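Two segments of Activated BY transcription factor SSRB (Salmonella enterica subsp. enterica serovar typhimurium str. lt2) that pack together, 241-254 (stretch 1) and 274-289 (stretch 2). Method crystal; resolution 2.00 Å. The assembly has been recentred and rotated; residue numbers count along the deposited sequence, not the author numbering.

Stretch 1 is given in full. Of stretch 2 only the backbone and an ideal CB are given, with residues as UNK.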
# COMPACT_ATOMS: atom_id res chain seq x y z
N ASP A 241 -14.51 -3.47 12.56
CA ASP A 241 -13.60 -3.88 11.48
C ASP A 241 -13.27 -2.84 10.42
O ASP A 241 -14.02 -1.90 10.20
CB ASP A 241 -14.15 -5.16 10.85
CG ASP A 241 -14.49 -6.21 11.89
OD1 ASP A 241 -13.63 -6.47 12.75
OD2 ASP A 241 -15.61 -6.76 11.85
N LYS A 242 -12.14 -3.02 9.76
CA LYS A 242 -11.66 -2.07 8.76
C LYS A 242 -12.47 -1.91 7.47
O LYS A 242 -12.31 -0.90 6.77
CB LYS A 242 -10.19 -2.38 8.44
CG LYS A 242 -9.26 -2.08 9.61
CD LYS A 242 -7.80 -2.37 9.28
CE LYS A 242 -7.47 -3.84 9.46
NZ LYS A 242 -6.08 -4.14 9.01
N ASP A 243 -13.33 -2.87 7.15
CA ASP A 243 -14.12 -2.78 5.92
C ASP A 243 -15.15 -1.63 5.89
O ASP A 243 -15.53 -1.17 4.82
CB ASP A 243 -14.82 -4.11 5.66
CG ASP A 243 -15.83 -4.45 6.73
OD1 ASP A 243 -17.03 -4.13 6.55
OD2 ASP A 243 -15.43 -5.03 7.76
N GLY A 244 -15.58 -1.17 7.07
CA GLY A 244 -16.57 -0.10 7.11
C GLY A 244 -16.02 1.22 7.61
O GLY A 244 -16.77 2.16 7.91
N LEU A 245 -14.70 1.31 7.68
CA LEU A 245 -14.00 2.49 8.17
C LEU A 245 -14.32 3.82 7.48
O LEU A 245 -14.73 4.79 8.12
CB LEU A 245 -12.49 2.22 8.11
CG LEU A 245 -11.54 2.94 9.05
CD1 LEU A 245 -12.03 2.84 10.48
CD2 LEU A 245 -10.15 2.29 8.92
N VAL A 246 -14.14 3.87 6.16
CA VAL A 246 -14.39 5.10 5.42
C VAL A 246 -15.86 5.53 5.43
O VAL A 246 -16.16 6.71 5.65
CB VAL A 246 -13.89 4.98 3.97
CG1 VAL A 246 -14.24 6.25 3.19
CG2 VAL A 246 -12.38 4.76 3.96
N ASP A 247 -16.77 4.59 5.21
CA ASP A 247 -18.20 4.91 5.20
C ASP A 247 -18.65 5.57 6.50
O ASP A 247 -19.37 6.57 6.49
CB ASP A 247 -19.04 3.64 4.97
CG ASP A 247 -18.81 3.01 3.61
OD1 ASP A 247 -18.69 3.74 2.61
OD2 ASP A 247 -18.75 1.76 3.54
N TRP A 248 -18.21 5.01 7.63
CA TRP A 248 -18.57 5.52 8.94
C TRP A 248 -17.95 6.88 9.22
O TRP A 248 -18.62 7.80 9.68
CB TRP A 248 -18.13 4.52 10.01
CG TRP A 248 -18.76 4.71 11.35
CD1 TRP A 248 -18.22 5.35 12.43
CD2 TRP A 248 -20.01 4.17 11.78
NE1 TRP A 248 -19.06 5.23 13.51
CE2 TRP A 248 -20.16 4.51 13.14
CE3 TRP A 248 -21.02 3.43 11.15
CZ2 TRP A 248 -21.28 4.13 13.89
CZ3 TRP A 248 -22.13 3.05 11.89
CH2 TRP A 248 -22.25 3.40 13.24
N ALA A 249 -16.65 6.99 8.94
CA ALA A 249 -15.94 8.24 9.16
C ALA A 249 -16.58 9.38 8.37
O ALA A 249 -16.76 10.48 8.88
CB ALA A 249 -14.46 8.08 8.76
N GLU A 250 -16.93 9.09 7.12
CA GLU A 250 -17.54 10.09 6.24
C GLU A 250 -18.82 10.66 6.85
O GLU A 250 -19.02 11.87 6.89
CB GLU A 250 -17.86 9.45 4.89
CG GLU A 250 -18.19 10.44 3.78
CD GLU A 250 -18.40 9.74 2.45
OE1 GLU A 250 -17.81 8.67 2.24
OE2 GLU A 250 -19.15 10.27 1.61
N LEU A 251 -19.68 9.77 7.33
CA LEU A 251 -20.93 10.17 7.95
C LEU A 251 -20.71 10.88 9.27
O LEU A 251 -21.36 11.89 9.56
CB LEU A 251 -21.82 8.95 8.17
CG LEU A 251 -22.68 8.45 7.00
CD1 LEU A 251 -21.97 8.68 5.68
CD2 LEU A 251 -22.99 6.98 7.20
N ALA A 252 -19.80 10.36 10.07
CA ALA A 252 -19.52 10.93 11.38
C ALA A 252 -18.93 12.35 11.36
O ALA A 252 -19.44 13.24 12.03
CB ALA A 252 -18.59 10.00 12.16
N PHE A 253 -17.88 12.56 10.57
CA PHE A 253 -17.24 13.86 10.54
C PHE A 253 -17.82 14.89 9.57
O PHE A 253 -17.22 15.93 9.34
CB PHE A 253 -15.74 13.67 10.29
CG PHE A 253 -15.05 12.92 11.40
CD1 PHE A 253 -14.98 13.45 12.68
CD2 PHE A 253 -14.51 11.66 11.16
CE1 PHE A 253 -14.39 12.73 13.72
CE2 PHE A 253 -13.92 10.93 12.19
CZ PHE A 253 -13.86 11.46 13.48
N ALA A 254 -18.99 14.60 9.02
CA ALA A 254 -19.63 15.54 8.12
C ALA A 254 -20.14 16.68 9.00
O ALA A 254 -20.32 17.81 8.56
CB ALA A 254 -20.79 14.88 7.39
N UNK A 274 -7.82 -4.61 4.33
CA UNK A 274 -8.45 -3.33 4.02
C UNK A 274 -7.57 -2.14 4.40
O UNK A 274 -8.06 -1.11 4.86
CB UNK A 274 -9.80 -3.23 4.74
N UNK A 275 -6.26 -2.28 4.18
CA UNK A 275 -5.32 -1.23 4.53
C UNK A 275 -5.60 0.10 3.83
O UNK A 275 -5.36 1.17 4.40
CB UNK A 275 -3.90 -1.69 4.20
N UNK A 276 -6.10 0.04 2.60
CA UNK A 276 -6.39 1.25 1.84
C UNK A 276 -7.35 2.21 2.53
O UNK A 276 -7.27 3.43 2.34
CB UNK A 276 -6.97 0.86 0.48
N UNK A 277 -8.27 1.68 3.34
CA UNK A 277 -9.22 2.55 4.03
C UNK A 277 -8.55 3.33 5.15
O UNK A 277 -8.94 4.46 5.45
CB UNK A 277 -10.38 1.73 4.59
N UNK A 278 -7.53 2.74 5.76
CA UNK A 278 -6.79 3.44 6.81
C UNK A 278 -6.03 4.58 6.14
O UNK A 278 -6.08 5.72 6.59
CB UNK A 278 -5.84 2.50 7.56
N UNK A 279 -5.35 4.26 5.04
CA UNK A 279 -4.57 5.25 4.31
C UNK A 279 -5.39 6.42 3.79
O UNK A 279 -4.96 7.57 3.88
CB UNK A 279 -3.86 4.57 3.14
N UNK A 280 -6.58 6.14 3.26
CA UNK A 280 -7.44 7.20 2.75
C UNK A 280 -7.81 8.17 3.88
O UNK A 280 -7.76 9.38 3.72
CB UNK A 280 -8.70 6.61 2.11
N UNK A 281 -8.19 7.62 5.03
CA UNK A 281 -8.56 8.47 6.17
C UNK A 281 -7.35 9.21 6.73
O UNK A 281 -7.48 10.32 7.25
CB UNK A 281 -9.21 7.63 7.27
N UNK A 282 -6.18 8.59 6.62
CA UNK A 282 -4.96 9.22 7.12
C UNK A 282 -4.66 10.46 6.28
O UNK A 282 -4.11 11.44 6.78
CB UNK A 282 -3.78 8.24 7.09
N UNK A 283 -5.04 10.43 5.01
CA UNK A 283 -4.81 11.56 4.12
C UNK A 283 -5.92 12.60 4.23
O UNK A 283 -5.66 13.80 4.13
CB UNK A 283 -4.69 11.08 2.67
N UNK A 284 -7.15 12.14 4.46
CA UNK A 284 -8.30 13.03 4.58
C UNK A 284 -8.47 13.64 5.97
O UNK A 284 -8.96 14.77 6.11
CB UNK A 284 -9.57 12.27 4.21
N UNK A 285 -8.08 12.90 7.00
CA UNK A 285 -8.18 13.37 8.38
C UNK A 285 -6.81 13.29 9.05
O UNK A 285 -6.63 12.56 10.03
CB UNK A 285 -9.21 12.55 9.16
N UNK A 286 -5.84 14.05 8.53
CA UNK A 286 -4.49 14.05 9.09
C UNK A 286 -4.38 14.37 10.57
O UNK A 286 -3.43 13.93 11.23
CB UNK A 286 -3.64 15.06 8.32
N UNK A 287 -5.33 15.12 11.11
CA UNK A 287 -5.27 15.48 12.52
C UNK A 287 -6.02 14.52 13.45
O UNK A 287 -6.02 14.72 14.67
CB UNK A 287 -5.83 16.89 12.70
N UNK A 288 -6.65 13.49 12.89
CA UNK A 288 -7.37 12.52 13.71
C UNK A 288 -6.52 11.26 13.86
O UNK A 288 -5.60 11.03 13.08
CB UNK A 288 -8.73 12.19 13.10
N UNK A 289 -6.83 10.45 14.87
CA UNK A 289 -6.07 9.23 15.11
C UNK A 289 -6.82 8.00 14.63
O UNK A 289 -8.03 7.89 14.79
CB UNK A 289 -5.74 9.09 16.60

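Position 274 has left-handed backbone angles (phi 47°, psi 38°), which glycine, asparagine or other residues can adopt. Its CB points toward stretch 1, 3.8 Å from Lys 242 CB, where the 3-10 segment offers a methylene-lined surface. A flat ring would suit it, and the residue is His 274: Asp 243 CB lies over one face of the imidazole, a CH-pi contact.

At 275 the CB points away and meets nothing, so many residues would fit, though a long side chain could curl back to the lysine tip. Phe 275 does so, its CE1 lying 3.5 Å from Lys 242 NZ. Position 276 also points away, into space that stretch 1 leaves free; a small polar residue is one option, and it is Ser 276.

Position 277 is the most telling. Its CB points toward the first turn of helix 245-252, and within a side chain's reach lie the carbonyl of Asp 243 and the amide N of Val 246, which has no carbonyl partner within its own stretch. A side chain carrying both donor and acceptor, and long enough to reach, is called for; glutamine fits well. Gln 277 NE2 donates to Asp 243 O (2.9 Å), while Val 246 N donates to Gln 277 OE1 (2.9 Å) almost linearly, at 177°. A water bridges further, donating to OE1 and accepting from Asp 247 N.

At 278 the CB points sideways, near Leu 245 CD2, favouring a branched or long apolar residue. Ile 278 places CG1 3.9 Å from Leu 245 CD2. Position 279 is out of reach and tolerant; it is Gln 279.

Position 280 points toward Val 246. Apolar or aromatic residues would serve; the ring of Tyr 280 places CD2 4.0 Å from Val 246 CG1.

At 281 the CB also points toward stretch 1 but stands farther off, leaving room for leucine, isoleucine or methionine. Leu 281 CD1 lies 3.7 Å from both Leu 245 CG and Ala 249 CB.

At 282, 283 and 284 stretch 1 is out of reach, so small or polar residues alike would suit: Ala 282, Gln 283, Cys 284.

Position 285 points toward the Phe 253 ring across a wide gap, inviting a sizeable apolar residue. Leu 285 CD1 reaches Phe 253 CD2 at 3.6 Å.

In the type I turn, 286 (phi -56°) suits proline: Pro 286. Position 287 is likewise distant, and a polar residue would do: Asp 287. Position 288 faces the Phe 253 ring, so a long aliphatic chain suits; Lys 288 CE approaches Phe 253 CE1 at 4.3 Å. Position 289 is out of reach, so almost any residue would do; it is Lys 289.

Stretch 2 (274-289) HFSQIQYLAQCLPDKK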
# COMPACT_ATOMS: atom_id res chain seq x y z
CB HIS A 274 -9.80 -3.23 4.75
CG HIS A 274 -10.82 -4.20 4.23
ND1 HIS A 274 -11.33 -4.13 2.95
CD2 HIS A 274 -11.41 -5.27 4.81
CE1 HIS A 274 -12.18 -5.12 2.76
NE2 HIS A 274 -12.24 -5.84 3.88
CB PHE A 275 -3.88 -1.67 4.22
CG PHE A 275 -3.47 -2.95 4.93
CD1 PHE A 275 -3.63 -3.09 6.31
CD2 PHE A 275 -2.91 -4.00 4.21
CE1 PHE A 275 -3.24 -4.27 6.96
CE2 PHE A 275 -2.51 -5.19 4.85
CZ PHE A 275 -2.68 -5.32 6.23
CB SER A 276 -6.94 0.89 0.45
OG SER A 276 -5.92 0.35 -0.37
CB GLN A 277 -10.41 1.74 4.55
CG GLN A 277 -11.30 1.24 3.41
CD GLN A 277 -12.67 0.80 3.87
OE1 GLN A 277 -13.31 1.46 4.68
NE2 GLN A 277 -13.14 -0.33 3.33
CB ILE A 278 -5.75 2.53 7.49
CG1 ILE A 278 -6.43 1.31 8.12
CG2 ILE A 278 -5.01 3.31 8.57
CD1 ILE A 278 -5.45 0.33 8.70
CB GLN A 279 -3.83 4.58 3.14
CG GLN A 279 -2.89 5.52 2.42
CD GLN A 279 -1.74 4.78 1.77
OE1 GLN A 279 -1.94 4.03 0.82
NE2 GLN A 279 -0.53 4.99 2.29
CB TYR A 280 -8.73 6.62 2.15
CG TYR A 280 -9.60 7.64 1.46
CD1 TYR A 280 -9.22 8.23 0.26
CD2 TYR A 280 -10.82 8.03 2.02
CE1 TYR A 280 -10.02 9.17 -0.38
CE2 TYR A 280 -11.63 8.98 1.39
CZ TYR A 280 -11.23 9.54 0.19
OH TYR A 280 -12.03 10.47 -0.43
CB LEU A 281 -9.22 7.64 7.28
CG LEU A 281 -10.60 7.04 6.98
CD1 LEU A 281 -11.18 6.49 8.28
CD2 LEU A 281 -11.53 8.11 6.41
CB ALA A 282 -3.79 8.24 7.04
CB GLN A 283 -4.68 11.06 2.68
CG GLN A 283 -3.60 9.99 2.51
CD GLN A 283 -3.59 9.34 1.13
OE1 GLN A 283 -4.65 8.99 0.60
NE2 GLN A 283 -2.40 9.16 0.57
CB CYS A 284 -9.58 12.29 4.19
SG CYS A 284 -9.69 11.86 2.44
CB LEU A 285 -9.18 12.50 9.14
CG LEU A 285 -10.60 12.48 8.58
CD1 LEU A 285 -11.42 11.40 9.29
CD2 LEU A 285 -11.24 13.85 8.76
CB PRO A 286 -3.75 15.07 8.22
CG PRO A 286 -4.84 16.02 7.84
CD PRO A 286 -5.97 15.09 7.49
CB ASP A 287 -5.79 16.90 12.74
CG ASP A 287 -5.01 17.93 11.93
OD1 ASP A 287 -3.76 17.83 11.86
OD2 ASP A 287 -5.64 18.85 11.36
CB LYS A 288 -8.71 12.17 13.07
CG LYS A 288 -9.68 13.34 13.01
CD LYS A 288 -9.90 13.93 14.40
CE LYS A 288 -10.84 15.13 14.36
NZ LYS A 288 -10.94 15.77 15.69
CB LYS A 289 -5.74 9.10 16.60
CG LYS A 289 -4.83 10.21 17.11
CD LYS A 289 -4.40 9.98 18.55
CE LYS A 289 -3.42 11.05 19.01
NZ LYS A 289 -2.94 10.81 20.40
O HOH W 1 -16.05 1.85 4.40
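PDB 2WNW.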